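Local coordinates for tubulin-like protein CetZ2 (PDB 4B45), which binds GTP, has GTPase activity and takes part in controlling cell shape in the archaeon Haloferax volcanii, at residues V160-F168 against T253-S261; A242-V251 against G308-L316. One frame throughout, in Å; residues are numbered along the deposited sequence.

Interaction 1 of 2, residues V160-F168 against T253-S261; sequences VLLVDNDAF and TGTSLPDAS. With GSP (5'-guanosine-diphosphate-monothiophosphate), chain C.
Asp-164 N at the end of strand 159-164 donates a nearly straight hydrogen bond to Ser-256 O (2.8 Å, 172° at the hydrogen), and the CA atoms of Val-163 and Ser-256 come within 4.9 Å. This joins the two halves of the tubulin/FtsZ fold: the strand belongs to the nucleotide-binding GTPase domain, residues 253-261 to a loop of the C-terminal domain. Ser-256 carries the contact. Its OG lies between the backbone N and the carbonyl carbon (chi1 62°), a rotamer that aims the hydroxyl at the strand, where it gives its proton to Leu-162 O at 2.8 Å, nearly along the C=O axis. Leu-225 N on strand 222-231 bonds to the same OG, linking this hydroxyl to strands 159-164 and 222-231, which are adjacent in the sheet. The Phe-168 ring approaches obliquely, its CZ 3.9 Å from Ser-256 CA. On the other flank Leu-162 CD1 meets Leu-257 CD2, and both leucines also pack on Ile-222. The Asp-164 and Pro-258 side chains cross at about a right angle, Asp-164 OD2 lying 3.2 Å from Pro-258 CD. Asp-164 OD1 closes an Asx turn by accepting Asp-166 N from above the carboxylate plane, and also pairs with Arg-324 of helix 323-340, a salt bridge likely to favour the charged form. The 3-10 turn that follows carries Asn-165 to the nucleotide. The amide reads the guanine with both ends: OD1 accepts from GSP N2 at 3.1 Å, while ND2 donates to GSP N3 at 3.3 Å.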
loop_
_atom_site.group_PDB
_atom_site.type_symbol
_atom_site.label_atom_id
_atom_site.label_comp_id
_atom_site.label_asym_id
_atom_site.label_seq_id
_atom_site.Cartn_x
_atom_site.Cartn_y
_atom_site.Cartn_z
ATOM N N VAL A 160 -3.437 2.151 -8.022
ATOM C CA VAL A 160 -2.993 2.958 -6.908
ATOM C C VAL A 160 -3.624 2.446 -5.618
ATOM O O VAL A 160 -4.799 2.673 -5.363
ATOM C CB VAL A 160 -3.344 4.445 -7.142
ATOM C CG1 VAL A 160 -2.862 5.313 -5.969
ATOM C CG2 VAL A 160 -2.713 4.916 -8.441
ATOM N N LEU A 161 -2.834 1.751 -4.805
ATOM C CA LEU A 161 -3.282 1.309 -3.496
ATOM C C LEU A 161 -3.142 2.484 -2.511
ATOM O O LEU A 161 -2.041 2.979 -2.263
ATOM C CB LEU A 161 -2.456 0.095 -3.051
ATOM C CG LEU A 161 -2.616 -0.425 -1.618
ATOM C CD1 LEU A 161 -4.061 -0.765 -1.324
ATOM C CD2 LEU A 161 -1.683 -1.636 -1.352
ATOM N N LEU A 162 -4.257 2.943 -1.962
ATOM C CA LEU A 162 -4.239 4.153 -1.145
ATOM C C LEU A 162 -4.211 3.879 0.345
ATOM O O LEU A 162 -4.944 3.029 0.852
ATOM C CB LEU A 162 -5.447 5.036 -1.454
ATOM C CG LEU A 162 -5.431 5.907 -2.711
ATOM C CD1 LEU A 162 -6.715 6.752 -2.774
ATOM C CD2 LEU A 162 -4.183 6.796 -2.738
ATOM N N VAL A 163 -3.367 4.631 1.037
ATOM C CA VAL A 163 -3.335 4.655 2.485
ATOM C C VAL A 163 -3.804 6.018 2.963
ATOM O O VAL A 163 -3.185 7.044 2.657
ATOM C CB VAL A 163 -1.895 4.467 2.999
ATOM C CG1 VAL A 163 -1.852 4.596 4.518
ATOM C CG2 VAL A 163 -1.339 3.142 2.535
ATOM N N ASP A 164 -4.890 6.032 3.720
ATOM C CA ASP A 164 -5.370 7.253 4.351
ATOM C C ASP A 164 -4.744 7.414 5.750
ATOM O O ASP A 164 -5.041 6.637 6.661
ATOM C CB ASP A 164 -6.897 7.193 4.430
ATOM C CG ASP A 164 -7.515 8.445 5.027
ATOM O OD1 ASP A 164 -6.816 9.474 5.194
ATOM O OD2 ASP A 164 -8.729 8.398 5.318
ATOM N N ASN A 165 -3.871 8.410 5.915
ATOM C CA ASN A 165 -3.229 8.658 7.206
ATOM C C ASN A 165 -4.235 8.860 8.328
ATOM O O ASN A 165 -4.006 8.460 9.470
ATOM C CB ASN A 165 -2.295 9.883 7.136
ATOM C CG ASN A 165 -0.908 9.530 6.615
ATOM O OD1 ASN A 165 -0.640 8.367 6.297
ATOM N ND2 ASN A 165 -0.016 10.540 6.518
ATOM N N ASP A 166 -5.345 9.508 8.002
ATOM C CA ASP A 166 -6.418 9.705 8.966
ATOM C C ASP A 166 -7.059 8.383 9.414
ATOM O O ASP A 166 -7.732 8.350 10.438
ATOM C CB ASP A 166 -7.496 10.631 8.389
ATOM C CG ASP A 166 -7.144 12.095 8.534
ATOM O OD1 ASP A 166 -6.184 12.409 9.270
ATOM O OD2 ASP A 166 -7.830 12.937 7.915
ATOM N N ALA A 167 -6.857 7.299 8.659
ATOM C CA ALA A 167 -7.456 6.011 9.028
ATOM C C ALA A 167 -6.688 5.329 10.163
ATOM O O ALA A 167 -7.173 4.382 10.777
ATOM C CB ALA A 167 -7.544 5.085 7.826
ATOM N N PHE A 168 -5.485 5.816 10.440
ATOM C CA PHE A 168 -4.625 5.180 11.434
ATOM C C PHE A 168 -4.188 6.195 12.476
ATOM O O PHE A 168 -3.203 6.918 12.289
ATOM C CB PHE A 168 -3.422 4.562 10.738
ATOM C CG PHE A 168 -3.799 3.575 9.676
ATOM C CD1 PHE A 168 -4.150 2.276 10.018
ATOM C CD2 PHE A 168 -3.849 3.950 8.350
ATOM C CE1 PHE A 168 -4.516 1.357 9.046
ATOM C CE2 PHE A 168 -4.231 3.025 7.369
ATOM C CZ PHE A 168 -4.560 1.739 7.717
ATOM N N THR A 253 -14.474 -1.545 8.435
ATOM C CA THR A 253 -13.692 -0.659 9.303
ATOM C C THR A 253 -12.180 -0.714 9.100
ATOM O O THR A 253 -11.487 0.270 9.344
ATOM C CB THR A 253 -13.973 -0.887 10.816
ATOM O OG1 THR A 253 -13.419 -2.137 11.244
ATOM C CG2 THR A 253 -15.446 -0.873 11.099
ATOM N N GLY A 254 -11.659 -1.854 8.674
ATOM C CA GLY A 254 -10.221 -2.069 8.727
ATOM C C GLY A 254 -9.487 -1.781 7.436
ATOM O O GLY A 254 -8.381 -2.270 7.218
ATOM N N THR A 255 -10.103 -0.980 6.578
ATOM C CA THR A 255 -9.570 -0.737 5.252
ATOM C C THR A 255 -8.588 0.445 5.248
ATOM O O THR A 255 -8.744 1.403 6.007
ATOM C CB THR A 255 -10.720 -0.489 4.280
ATOM O OG1 THR A 255 -10.207 -0.089 3.009
ATOM C CG2 THR A 255 -11.608 0.585 4.823
ATOM N N SER A 256 -7.568 0.363 4.404
ATOM C CA SER A 256 -6.526 1.385 4.347
ATOM C C SER A 256 -7.059 2.724 3.821
ATOM O O SER A 256 -6.510 3.790 4.128
ATOM C CB SER A 256 -5.349 0.889 3.498
ATOM O OG SER A 256 -5.758 0.654 2.165
ATOM N N LEU A 257 -8.119 2.640 3.023
ATOM C CA LEU A 257 -8.922 3.783 2.591
ATOM C C LEU A 257 -10.376 3.610 3.065
ATOM O O LEU A 257 -11.031 2.653 2.667
ATOM C CB LEU A 257 -8.936 3.824 1.065
ATOM C CG LEU A 257 -9.854 4.868 0.428
ATOM C CD1 LEU A 257 -9.300 6.287 0.666
ATOM C CD2 LEU A 257 -10.023 4.587 -1.060
ATOM N N PRO A 258 -10.898 4.537 3.896
ATOM C CA PRO A 258 -12.291 4.423 4.374
ATOM C C PRO A 258 -13.347 4.400 3.264
ATOM O O PRO A 258 -13.176 5.035 2.215
ATOM C CB PRO A 258 -12.487 5.698 5.210
ATOM C CG PRO A 258 -11.110 6.083 5.639
ATOM C CD PRO A 258 -10.193 5.675 4.517
ATOM N N ASP A 259 -14.447 3.693 3.526
ATOM C CA ASP A 259 -15.587 3.609 2.607
ATOM C C ASP A 259 -15.186 3.071 1.222
ATOM O O ASP A 259 -15.544 3.643 0.193
ATOM C CB ASP A 259 -16.304 4.965 2.497
ATOM C CG ASP A 259 -17.689 4.850 1.870
ATOM O OD1 ASP A 259 -18.323 3.781 2.016
ATOM O OD2 ASP A 259 -18.148 5.827 1.233
ATOM N N ALA A 260 -14.471 1.950 1.204
ATOM C CA ALA A 260 -13.989 1.369 -0.050
ATOM C C ALA A 260 -14.750 0.117 -0.494
ATOM O O ALA A 260 -14.220 -0.672 -1.279
ATOM C CB ALA A 260 -12.505 1.043 0.069
ATOM N N SER A 261 -15.981 -0.061 -0.012
ATOM C CA SER A 261 -16.772 -1.264 -0.321
ATOM C C SER A 261 -17.112 -1.427 -1.792
ATOM O O SER A 261 -17.039 -2.521 -2.330
ATOM C CB SER A 261 -18.089 -1.283 0.463
ATOM O OG SER A 261 -17.945 -1.973 1.684
HETATM P PG GSP C . 8.550 18.052 0.640
HETATM O O3B GSP C . 8.768 16.718 -0.223
HETATM S S1G GSP C . 6.623 18.392 1.310
HETATM O O2G GSP C . 9.513 18.058 1.864
HETATM O O3G GSP C . 8.839 19.141 -0.314
HETATM P PB GSP C . 8.369 15.225 0.181
HETATM O O1B GSP C . 9.527 14.401 0.687
HETATM O O2B GSP C . 7.831 14.546 -1.071
HETATM P PA GSP C . 6.816 13.998 2.171
HETATM O O1A GSP C . 7.229 14.129 3.613
HETATM O O2A GSP C . 7.297 12.661 1.671
HETATM O O3A GSP C . 7.270 15.224 1.304
HETATM O "O5'" GSP C . 5.270 13.939 2.032
HETATM C "C5'" GSP C . 4.406 14.636 2.864
HETATM C "C4'" GSP C . 3.164 13.895 3.123
HETATM O "O4'" GSP C . 3.451 12.600 3.560
HETATM C "C3'" GSP C . 2.353 14.512 4.191
HETATM O "O3'" GSP C . 1.044 14.192 3.914
HETATM C "C2'" GSP C . 2.774 13.833 5.412
HETATM O "O2'" GSP C . 1.720 13.802 6.314
HETATM C "C1'" GSP C . 3.041 12.485 4.946
HETATM N N9 GSP C . 4.094 11.767 5.637
HETATM C C8 GSP C . 5.310 12.230 5.944
HETATM N N7 GSP C . 6.020 11.248 6.533
HETATM C C5 GSP C . 5.236 10.129 6.591
HETATM C C6 GSP C . 5.460 8.815 7.084
HETATM O O6 GSP C . 6.660 8.448 7.666
HETATM N N1 GSP C . 4.452 7.915 6.992
HETATM C C2 GSP C . 3.270 8.258 6.432
HETATM N N2 GSP C . 2.224 7.231 6.359
HETATM N N3 GSP C . 3.018 9.484 5.946
HETATM C C4 GSP C . 4.007 10.450 6.025
#

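Interaction 2 of 2, residues A242-V251 against G308-L316; sequences AVMSTTRRAV and GRLASLVLL
Ser-312 OG projects from strand 309-316 between two threonine hydroxyls of helix 242-251, 2.8 Å from Thr-246 OG1 and 2.7 Å from Thr-247 OG1. The first pair is a hydrogen bond in which either oxygen could be the donor. Apolar contacts lie on either side of this buried polar cluster along the strand. Toward its start, Leu-310 CD1 reaches Ala-242 CB and, at 4.2 Å, Val-243 CG2; further on, Ala-250 CB sits 4.1 Å from Val-314 CG2, and Val-251 CG2 meets Val-314 CG1. Ala-250 CB also rests 3.7 Å from Ser-312 O, a small side chain that is consistent with the close approach of helix and strand here. Thr-247 is positioned by its own helix. Its OG1, anti to the carbonyl carbon (chi1 -54°), donates back to Val-243 O at a short 2.5 Å, a carbonyl that also accepts Thr-247 N. Replacing Thr-247 with a valine would probably leave Ser-312 OG without one of its two hydroxyl neighbours and Val-243 O without its side-chain donor. Further out, Ile-270 of strand 263-272 touches Val-243, Thr-247 and Ser-312, while Ala-285 of helix 279-293 packs on Val-243 and Thr-247. The axes of 242-251 and 309-316 come within 7.1 Å at closest, with 38° between their directions, a helix laid over one face of a mixed sheet, as in the alpha/beta C-terminal domain of the tubulin/FtsZ fold.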
loop_
_atom_site.group_PDB
_atom_site.type_symbol
_atom_site.label_atom_id
_atom_site.label_comp_id
_atom_site.label_asym_id
_atom_site.label_seq_id
_atom_site.Cartn_x
_atom_site.Cartn_y
_atom_site.Cartn_z
ATOM N N ALA A 242 -15.929 -15.928 13.865
ATOM C CA ALA A 242 -14.674 -15.185 13.751
ATOM C C ALA A 242 -14.308 -14.846 12.293
ATOM O O ALA A 242 -13.909 -13.721 12.005
ATOM C CB ALA A 242 -13.535 -15.954 14.419
ATOM N N VAL A 243 -14.446 -15.816 11.386
ATOM C CA VAL A 243 -14.158 -15.593 9.967
ATOM C C VAL A 243 -15.121 -14.586 9.341
ATOM O O VAL A 243 -14.695 -13.706 8.568
ATOM C CB VAL A 243 -14.180 -16.928 9.149
ATOM C CG1 VAL A 243 -13.967 -16.671 7.648
ATOM C CG2 VAL A 243 -13.114 -17.872 9.655
ATOM N N MET A 244 -16.409 -14.712 9.668
ATOM C CA MET A 244 -17.427 -13.770 9.194
ATOM C C MET A 244 -17.129 -12.349 9.659
ATOM O O MET A 244 -17.237 -11.384 8.898
ATOM C CB MET A 244 -18.819 -14.130 9.723
ATOM C CG MET A 244 -19.384 -15.459 9.248
ATOM S SD MET A 244 -19.257 -15.612 7.460
ATOM C CE MET A 244 -20.555 -14.526 6.865
ATOM N N SER A 245 -16.786 -12.215 10.928
ATOM C CA SER A 245 -16.717 -10.895 11.509
ATOM C C SER A 245 -15.400 -10.210 11.142
ATOM O O SER A 245 -15.413 -9.027 10.806
ATOM C CB SER A 245 -16.926 -10.949 13.020
ATOM O OG SER A 245 -15.689 -11.095 13.684
ATOM N N THR A 246 -14.277 -10.931 11.193
ATOM C CA THR A 246 -13.021 -10.345 10.691
ATOM C C THR A 246 -13.156 -9.884 9.241
ATOM O O THR A 246 -12.643 -8.825 8.865
ATOM C CB THR A 246 -11.788 -11.287 10.811
ATOM O OG1 THR A 246 -11.961 -12.453 9.979
ATOM C CG2 THR A 246 -11.561 -11.688 12.267
ATOM N N THR A 247 -13.848 -10.677 8.428
ATOM C CA THR A 247 -14.036 -10.336 7.016
ATOM C C THR A 247 -14.884 -9.081 6.884
ATOM O O THR A 247 -14.516 -8.177 6.135
ATOM C CB THR A 247 -14.660 -11.495 6.213
ATOM O OG1 THR A 247 -13.876 -12.672 6.397
ATOM C CG2 THR A 247 -14.698 -11.174 4.735
ATOM N N ARG A 248 -16.003 -9.017 7.613
ATOM C CA ARG A 248 -16.805 -7.784 7.661
ATOM C C ARG A 248 -16.002 -6.569 8.121
ATOM O O ARG A 248 -16.107 -5.484 7.536
ATOM C CB ARG A 248 -18.027 -7.928 8.574
ATOM C CG ARG A 248 -19.088 -8.916 8.089
ATOM C CD ARG A 248 -20.386 -8.747 8.898
ATOM N NE ARG A 248 -21.184 -9.969 8.928
ATOM C CZ ARG A 248 -21.171 -10.840 9.932
ATOM N NH1 ARG A 248 -20.409 -10.619 10.999
ATOM N NH2 ARG A 248 -21.930 -11.928 9.875
ATOM N N ARG A 249 -15.222 -6.737 9.183
ATOM C CA ARG A 249 -14.452 -5.614 9.703
ATOM C C ARG A 249 -13.404 -5.160 8.701
ATOM O O ARG A 249 -13.221 -3.960 8.507
ATOM C CB ARG A 249 -13.800 -5.950 11.045
ATOM C CG ARG A 249 -14.784 -5.987 12.209
ATOM C CD ARG A 249 -14.084 -5.681 13.509
ATOM N NE ARG A 249 -12.798 -6.365 13.611
ATOM C CZ ARG A 249 -12.628 -7.563 14.163
ATOM N NH1 ARG A 249 -13.668 -8.221 14.663
ATOM N NH2 ARG A 249 -11.416 -8.103 14.215
ATOM N N ALA A 250 -12.737 -6.122 8.059
ATOM C CA ALA A 250 -11.693 -5.826 7.083
ATOM C C ALA A 250 -12.242 -4.964 5.952
ATOM O O ALA A 250 -11.596 -4.014 5.509
ATOM C CB ALA A 250 -11.080 -7.118 6.532
ATOM N N VAL A 251 -13.451 -5.289 5.514
ATOM C CA VAL A 251 -14.117 -4.558 4.436
ATOM C C VAL A 251 -14.731 -3.231 4.897
ATOM O O VAL A 251 -14.724 -2.257 4.157
ATOM C CB VAL A 251 -15.225 -5.424 3.797
ATOM C CG1 VAL A 251 -15.977 -4.645 2.728
ATOM C CG2 VAL A 251 -14.638 -6.731 3.235
ATOM N N GLY A 308 -1.882 -17.774 16.742
ATOM C CA GLY A 308 -2.935 -18.154 17.668
ATOM C C GLY A 308 -4.228 -17.499 17.228
ATOM O O GLY A 308 -5.269 -17.621 17.874
ATOM N N ARG A 309 -4.156 -16.811 16.098
ATOM C CA ARG A 309 -5.269 -16.022 15.604
ATOM C C ARG A 309 -5.678 -16.405 14.184
ATOM O O ARG A 309 -5.075 -17.274 13.551
ATOM C CB ARG A 309 -4.892 -14.537 15.661
ATOM C CG ARG A 309 -4.434 -14.104 17.046
ATOM C CD ARG A 309 -3.868 -12.688 17.067
ATOM N NE ARG A 309 -4.881 -11.695 16.734
ATOM C CZ ARG A 309 -5.814 -11.274 17.580
ATOM N NH1 ARG A 309 -5.863 -11.758 18.813
ATOM N NH2 ARG A 309 -6.703 -10.372 17.189
ATOM N N LEU A 310 -6.726 -15.745 13.706
ATOM C CA LEU A 310 -7.171 -15.837 12.325
ATOM C C LEU A 310 -7.277 -14.412 11.851
ATOM O O LEU A 310 -7.562 -13.518 12.648
ATOM C CB LEU A 310 -8.578 -16.428 12.247
ATOM C CG LEU A 310 -8.787 -17.909 12.470
ATOM C CD1 LEU A 310 -10.262 -18.157 12.714
ATOM C CD2 LEU A 310 -8.299 -18.674 11.255
ATOM N N ALA A 311 -7.094 -14.188 10.559
ATOM C CA ALA A 311 -7.332 -12.857 10.031
ATOM C C ALA A 311 -7.894 -12.931 8.632
ATOM O O ALA A 311 -7.658 -13.902 7.922
ATOM C CB ALA A 311 -6.056 -12.017 10.055
ATOM N N SER A 312 -8.661 -11.909 8.265
ATOM C CA SER A 312 -9.073 -11.709 6.891
ATOM C C SER A 312 -8.281 -10.533 6.335
ATOM O O SER A 312 -8.184 -9.461 6.950
ATOM C CB SER A 312 -10.566 -11.414 6.779
ATOM O OG SER A 312 -11.333 -12.482 7.301
ATOM N N LEU A 313 -7.709 -10.748 5.168
ATOM C CA LEU A 313 -6.974 -9.714 4.484
ATOM C C LEU A 313 -7.708 -9.577 3.172
ATOM O O LEU A 313 -7.745 -10.523 2.382
ATOM C CB LEU A 313 -5.549 -10.188 4.261
ATOM C CG LEU A 313 -4.512 -9.253 3.660
ATOM C CD1 LEU A 313 -4.136 -8.162 4.669
ATOM C CD2 LEU A 313 -3.292 -10.073 3.259
ATOM N N VAL A 314 -8.349 -8.432 2.963
ATOM C CA VAL A 314 -9.162 -8.233 1.764
ATOM C C VAL A 314 -8.669 -7.088 0.890
ATOM O O VAL A 314 -8.731 -5.933 1.291
ATOM C CB VAL A 314 -10.619 -7.950 2.124
ATOM C CG1 VAL A 314 -11.421 -7.714 0.864
ATOM C CG2 VAL A 314 -11.207 -9.128 2.918
ATOM N N LEU A 315 -8.203 -7.422 -0.313
ATOM C CA LEU A 315 -7.781 -6.436 -1.300
ATOM C C LEU A 315 -8.977 -6.071 -2.156
ATOM O O LEU A 315 -9.664 -6.952 -2.669
ATOM C CB LEU A 315 -6.663 -7.011 -2.188
ATOM C CG LEU A 315 -6.175 -6.112 -3.336
ATOM C CD1 LEU A 315 -5.556 -4.805 -2.804
ATOM C CD2 LEU A 315 -5.200 -6.849 -4.278
ATOM N N LEU A 316 -9.247 -4.775 -2.285
ATOM C CA LEU A 316 -10.343 -4.303 -3.118
ATOM C C LEU A 316 -9.790 -3.492 -4.272
ATOM O O LEU A 316 -9.135 -2.471 -4.060
ATOM C CB LEU A 316 -11.295 -3.440 -2.295
ATOM C CG LEU A 316 -11.862 -4.129 -1.052
ATOM C CD1 LEU A 316 -12.078 -3.142 0.062
ATOM C CD2 LEU A 316 -13.165 -4.827 -1.399
#

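The centres of the two interactions lie about 15 Å apart, and both reach the same mixed sheet. Along the chain their segments alternate: 160-168, 242-251, 253-261, then 308-316. Helix 240-252, which packs on strand 309-319 in interaction 2, runs directly into the loop that meets strand 159-164 in interaction 1. The junction is close: Gly-254 N is 2.6 Å from Arg-249 O, a probable hydrogen bond, and Ala-260 O packs on Leu-316 CD1. Strand 222-231 lies between strands 159-164 and 309-319 in the sheet. Interaction 2 belongs within the C-terminal domain, while interaction 1 connects that domain to the GTPase domain, beside the guanine-binding residue Asn-165.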